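PDB 5Z06: Exo beta-1,2-glucooligosaccharide sophorohydrolase (non-reducing end) from Parabacteroides distasonis ATCC 8503, which hydrolyses linear beta-1,2-glucan and beta-1,2-glucooligosaccharides of four or more glucose units, releasing sophorose from the non-reducing end. Local coordinates for residues H458-Y470 / G489-R501. Sequence-based numbering, arbitrary orientation.
Sequences HKLIGWNETMITY and GWASQEEYAQEYR. With GOL (glycerol), chain G.
Trp490, sandwiched between Gly462 and Met467, exemplifies an aromatic cluster, formed with Trp463 and Tyr470 and joined by a Met-aromatic contact from Met467, in the glycoamylase-like region of this hydrolase. Its CB sits over the face of the Tyr470 ring, 3.6 Å from the centroid, a CH-pi contact. With CG anti to the backbone N (chi1 162°), the indole runs on into the 458-470 segment. There CE3 and CZ3 lie against Gly462 CA, 3.4 Å from the centroid of the six-membered ring, with CD2 a little farther off. Met467 covers the opposite face through CA and CB, while its CE touches CZ2 and NE1. At the far rim CZ2 meets Trp463 CE3, CH2 meets Asn464 O and CZ3 also approaches Thr466 OG1 at the edge.

The same loop is held by polar bonds. Gly462 N donates to Trp490 O at 2.8 Å, and Gly462 O receives both NE (2.7 Å) and NH2 of Arg501, side-on and in the guanidinium plane. Arg501 also grips Ser492 O end-on, so an alanine here would probably leave both carbonyls without these donors and the two loops less firmly tied. Beyond, Tyr500 OH hydrogen-bonds His458 NE2 (2.5 Å, very short) and O1 of a glycerol, probably from the crystallisation liquor.

The loop before helix 467-475 is thus pinned between the end of helix 485-490 and the start of helix 495-505, with helix 556-573 touching Trp463 and Met467.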
# COMPACT_ATOMS: atom_id res chain seq x y z
N HIS A 458 -16.70 -18.09 7.62
CA HIS A 458 -16.77 -16.77 8.20
C HIS A 458 -18.11 -16.19 7.76
O HIS A 458 -18.32 -15.94 6.56
CB HIS A 458 -15.60 -15.96 7.68
CG HIS A 458 -15.37 -14.68 8.40
ND1 HIS A 458 -14.15 -14.04 8.41
CD2 HIS A 458 -16.20 -13.91 9.15
CE1 HIS A 458 -14.24 -12.94 9.13
NE2 HIS A 458 -15.47 -12.84 9.59
N LYS A 459 -19.02 -15.99 8.71
CA LYS A 459 -20.31 -15.37 8.42
C LYS A 459 -20.11 -13.90 8.16
O LYS A 459 -19.24 -13.29 8.77
CB LYS A 459 -21.26 -15.54 9.58
CG LYS A 459 -21.76 -16.96 9.77
CD LYS A 459 -22.24 -17.16 11.21
CE LYS A 459 -23.15 -18.38 11.37
NZ LYS A 459 -22.37 -19.64 11.43
N LEU A 460 -20.91 -13.34 7.25
CA LEU A 460 -20.88 -11.92 7.00
C LEU A 460 -21.80 -11.24 7.97
O LEU A 460 -23.02 -11.38 7.87
CB LEU A 460 -21.26 -11.58 5.55
CG LEU A 460 -20.19 -11.65 4.48
CD1 LEU A 460 -19.05 -12.59 4.82
CD2 LEU A 460 -20.75 -11.98 3.12
N ILE A 461 -21.21 -10.52 8.92
CA ILE A 461 -21.95 -9.89 9.99
C ILE A 461 -21.47 -8.47 10.16
O ILE A 461 -20.29 -8.25 10.44
CB ILE A 461 -21.74 -10.66 11.31
CG1 ILE A 461 -22.18 -12.13 11.13
CG2 ILE A 461 -22.48 -9.98 12.47
CD1 ILE A 461 -21.80 -13.03 12.29
N GLY A 462 -22.39 -7.53 9.96
CA GLY A 462 -22.14 -6.10 10.18
C GLY A 462 -22.35 -5.75 11.65
O GLY A 462 -22.86 -6.56 12.39
N TRP A 463 -21.98 -4.56 12.10
CA TRP A 463 -21.28 -3.54 11.32
C TRP A 463 -19.85 -3.95 11.01
O TRP A 463 -19.05 -4.23 11.91
CB TRP A 463 -21.24 -2.24 12.06
CG TRP A 463 -20.41 -1.18 11.40
CD1 TRP A 463 -19.19 -0.69 11.80
CD2 TRP A 463 -20.73 -0.51 10.18
NE1 TRP A 463 -18.75 0.26 10.93
CE2 TRP A 463 -19.66 0.40 9.92
CE3 TRP A 463 -21.80 -0.56 9.30
CZ2 TRP A 463 -19.67 1.25 8.82
CZ3 TRP A 463 -21.80 0.29 8.20
CH2 TRP A 463 -20.75 1.18 7.97
N ASN A 464 -19.57 -4.02 9.72
CA ASN A 464 -18.22 -4.07 9.22
C ASN A 464 -18.26 -3.57 7.77
O ASN A 464 -19.16 -2.81 7.39
CB ASN A 464 -17.59 -5.47 9.42
CG ASN A 464 -18.22 -6.56 8.58
OD1 ASN A 464 -19.21 -6.37 7.87
ND2 ASN A 464 -17.63 -7.73 8.66
N GLU A 465 -17.31 -3.99 6.95
CA GLU A 465 -17.17 -3.45 5.58
C GLU A 465 -18.08 -4.08 4.56
O GLU A 465 -18.07 -3.65 3.39
CB GLU A 465 -15.73 -3.64 5.08
CG GLU A 465 -15.28 -5.08 4.82
CD GLU A 465 -14.49 -5.68 5.96
OE1 GLU A 465 -14.94 -5.52 7.07
OE2 GLU A 465 -13.44 -6.31 5.77
N THR A 466 -18.85 -5.10 4.97
CA THR A 466 -19.49 -6.01 4.05
C THR A 466 -20.94 -5.68 3.74
O THR A 466 -21.64 -6.53 3.21
CB THR A 466 -19.40 -7.46 4.56
OG1 THR A 466 -20.36 -7.68 5.60
CG2 THR A 466 -17.99 -7.78 5.07
N MET A 467 -21.41 -4.46 4.02
CA MET A 467 -22.82 -4.14 3.70
C MET A 467 -23.15 -4.36 2.22
O MET A 467 -24.24 -4.86 1.89
CB MET A 467 -23.19 -2.70 4.07
CG MET A 467 -24.61 -2.33 3.63
SD MET A 467 -25.15 -0.69 4.13
CE MET A 467 -25.23 -0.84 5.90
N ILE A 468 -22.22 -3.99 1.34
CA ILE A 468 -22.45 -4.04 -0.10
C ILE A 468 -22.52 -5.48 -0.58
O ILE A 468 -23.12 -5.75 -1.61
CB ILE A 468 -21.35 -3.28 -0.89
CG1 ILE A 468 -21.78 -2.99 -2.32
CG2 ILE A 468 -20.01 -4.02 -0.90
CD1 ILE A 468 -22.77 -1.87 -2.44
N THR A 469 -21.88 -6.39 0.16
CA THR A 469 -22.00 -7.83 -0.10
C THR A 469 -23.45 -8.29 0.05
O THR A 469 -23.98 -9.04 -0.79
CB THR A 469 -21.08 -8.62 0.84
OG1 THR A 469 -19.80 -7.97 0.95
CG2 THR A 469 -20.89 -10.02 0.32
N TYR A 470 -24.10 -7.83 1.10
CA TYR A 470 -25.53 -8.11 1.27
C TYR A 470 -26.36 -7.34 0.28
O TYR A 470 -27.29 -7.87 -0.29
CB TYR A 470 -26.00 -7.82 2.69
CG TYR A 470 -25.66 -8.93 3.62
CD1 TYR A 470 -24.44 -8.95 4.29
CD2 TYR A 470 -26.55 -9.99 3.82
CE1 TYR A 470 -24.14 -9.97 5.16
CE2 TYR A 470 -26.24 -11.02 4.68
CZ TYR A 470 -25.04 -11.01 5.34
OH TYR A 470 -24.75 -12.04 6.19
N GLY A 489 -28.84 -11.55 8.66
CA GLY A 489 -27.41 -11.78 8.49
C GLY A 489 -26.57 -10.58 8.84
O GLY A 489 -26.03 -10.50 9.94
N TRP A 490 -26.48 -9.65 7.89
CA TRP A 490 -25.77 -8.40 8.10
C TRP A 490 -26.07 -7.78 9.48
O TRP A 490 -25.16 -7.58 10.28
CB TRP A 490 -26.11 -7.43 6.98
CG TRP A 490 -25.81 -6.07 7.28
CD1 TRP A 490 -26.68 -5.12 7.63
CD2 TRP A 490 -24.51 -5.48 7.30
NE1 TRP A 490 -26.02 -3.93 7.84
CE2 TRP A 490 -24.68 -4.13 7.65
CE3 TRP A 490 -23.23 -5.95 7.00
CZ2 TRP A 490 -23.62 -3.23 7.75
CZ3 TRP A 490 -22.15 -5.05 7.08
CH2 TRP A 490 -22.36 -3.71 7.47
N ALA A 491 -27.35 -7.53 9.78
CA ALA A 491 -27.74 -6.92 11.05
C ALA A 491 -28.34 -7.94 12.04
O ALA A 491 -29.21 -7.62 12.83
CB ALA A 491 -28.70 -5.77 10.81
N SER A 492 -27.86 -9.17 11.96
CA SER A 492 -28.32 -10.25 12.80
C SER A 492 -28.38 -9.83 14.26
O SER A 492 -27.41 -9.27 14.78
CB SER A 492 -27.37 -11.44 12.70
OG SER A 492 -27.78 -12.49 13.56
N GLN A 493 -29.51 -10.13 14.89
CA GLN A 493 -29.66 -9.96 16.33
C GLN A 493 -29.28 -11.21 17.13
O GLN A 493 -29.36 -11.18 18.35
CB GLN A 493 -31.08 -9.51 16.64
CG GLN A 493 -31.45 -8.20 15.96
CD GLN A 493 -30.55 -7.07 16.41
OE1 GLN A 493 -30.61 -6.64 17.56
NE2 GLN A 493 -29.69 -6.60 15.51
N GLU A 494 -28.82 -12.27 16.47
CA GLU A 494 -28.50 -13.52 17.16
C GLU A 494 -27.34 -13.34 18.12
O GLU A 494 -26.47 -12.50 17.90
CB GLU A 494 -28.13 -14.64 16.20
CG GLU A 494 -29.27 -15.11 15.34
CD GLU A 494 -28.91 -16.33 14.51
OE1 GLU A 494 -27.71 -16.70 14.42
OE2 GLU A 494 -29.85 -16.92 13.93
N GLU A 495 -27.38 -14.17 19.16
CA GLU A 495 -26.31 -14.33 20.14
C GLU A 495 -24.94 -14.50 19.48
O GLU A 495 -23.97 -13.81 19.87
CB GLU A 495 -26.61 -15.52 21.10
CG GLU A 495 -26.57 -16.95 20.50
CD GLU A 495 -27.47 -17.19 19.26
OE1 GLU A 495 -28.72 -17.04 19.37
OE2 GLU A 495 -26.93 -17.53 18.16
N TYR A 496 -24.87 -15.36 18.47
CA TYR A 496 -23.63 -15.64 17.78
C TYR A 496 -23.09 -14.35 17.15
O TYR A 496 -21.88 -14.09 17.21
CB TYR A 496 -23.81 -16.72 16.69
CG TYR A 496 -22.52 -16.96 15.94
CD1 TYR A 496 -22.15 -16.12 14.88
CD2 TYR A 496 -21.65 -17.98 16.31
CE1 TYR A 496 -20.95 -16.29 14.21
CE2 TYR A 496 -20.45 -18.17 15.62
CZ TYR A 496 -20.12 -17.31 14.57
OH TYR A 496 -18.94 -17.45 13.88
N ALA A 497 -23.96 -13.56 16.53
CA ALA A 497 -23.54 -12.33 15.82
C ALA A 497 -23.11 -11.28 16.83
O ALA A 497 -22.19 -10.50 16.57
CB ALA A 497 -24.66 -11.79 14.94
N GLN A 498 -23.77 -11.27 17.98
CA GLN A 498 -23.38 -10.41 19.09
C GLN A 498 -21.97 -10.75 19.54
O GLN A 498 -21.13 -9.86 19.66
CB GLN A 498 -24.36 -10.52 20.25
CG GLN A 498 -25.75 -9.96 19.95
CD GLN A 498 -26.74 -10.27 21.04
OE1 GLN A 498 -26.41 -10.23 22.23
NE2 GLN A 498 -27.98 -10.57 20.65
N GLU A 499 -21.73 -12.04 19.78
CA GLU A 499 -20.41 -12.52 20.16
C GLU A 499 -19.33 -12.23 19.11
O GLU A 499 -18.21 -11.88 19.44
CB GLU A 499 -20.44 -14.02 20.46
CG GLU A 499 -21.13 -14.36 21.78
CD GLU A 499 -21.25 -15.86 22.05
OE1 GLU A 499 -20.93 -16.69 21.17
OE2 GLU A 499 -21.67 -16.23 23.16
N TYR A 500 -19.67 -12.39 17.84
CA TYR A 500 -18.76 -12.08 16.74
C TYR A 500 -18.32 -10.62 16.78
O TYR A 500 -17.14 -10.32 16.65
CB TYR A 500 -19.43 -12.42 15.42
CG TYR A 500 -18.63 -12.05 14.21
CD1 TYR A 500 -18.71 -10.77 13.67
CD2 TYR A 500 -17.81 -12.98 13.60
CE1 TYR A 500 -17.99 -10.41 12.56
CE2 TYR A 500 -17.07 -12.63 12.48
CZ TYR A 500 -17.18 -11.35 11.96
OH TYR A 500 -16.46 -10.96 10.85
N ARG A 501 -19.29 -9.74 16.97
CA ARG A 501 -19.03 -8.32 17.08
C ARG A 501 -18.14 -7.99 18.25
O ARG A 501 -17.12 -7.31 18.09
CB ARG A 501 -20.32 -7.55 17.18
CG ARG A 501 -21.09 -7.57 15.86
CD ARG A 501 -22.48 -7.06 16.08
NE ARG A 501 -23.32 -7.24 14.91
CZ ARG A 501 -24.51 -7.84 14.85
NH1 ARG A 501 -25.10 -8.34 15.93
NH2 ARG A 501 -25.12 -7.92 13.67
C1 GOL G . -14.65 -7.82 11.33
O1 GOL G . -15.88 -8.29 10.74
C2 GOL G . -13.47 -8.30 10.50
O2 GOL G . -13.51 -9.73 10.51
C3 GOL G . -13.53 -7.87 9.03
O3 GOL G . -13.71 -6.46 8.94
O HOH W 1 -18.26 -10.77 8.83
O HOH W 2 -18.59 -16.61 11.35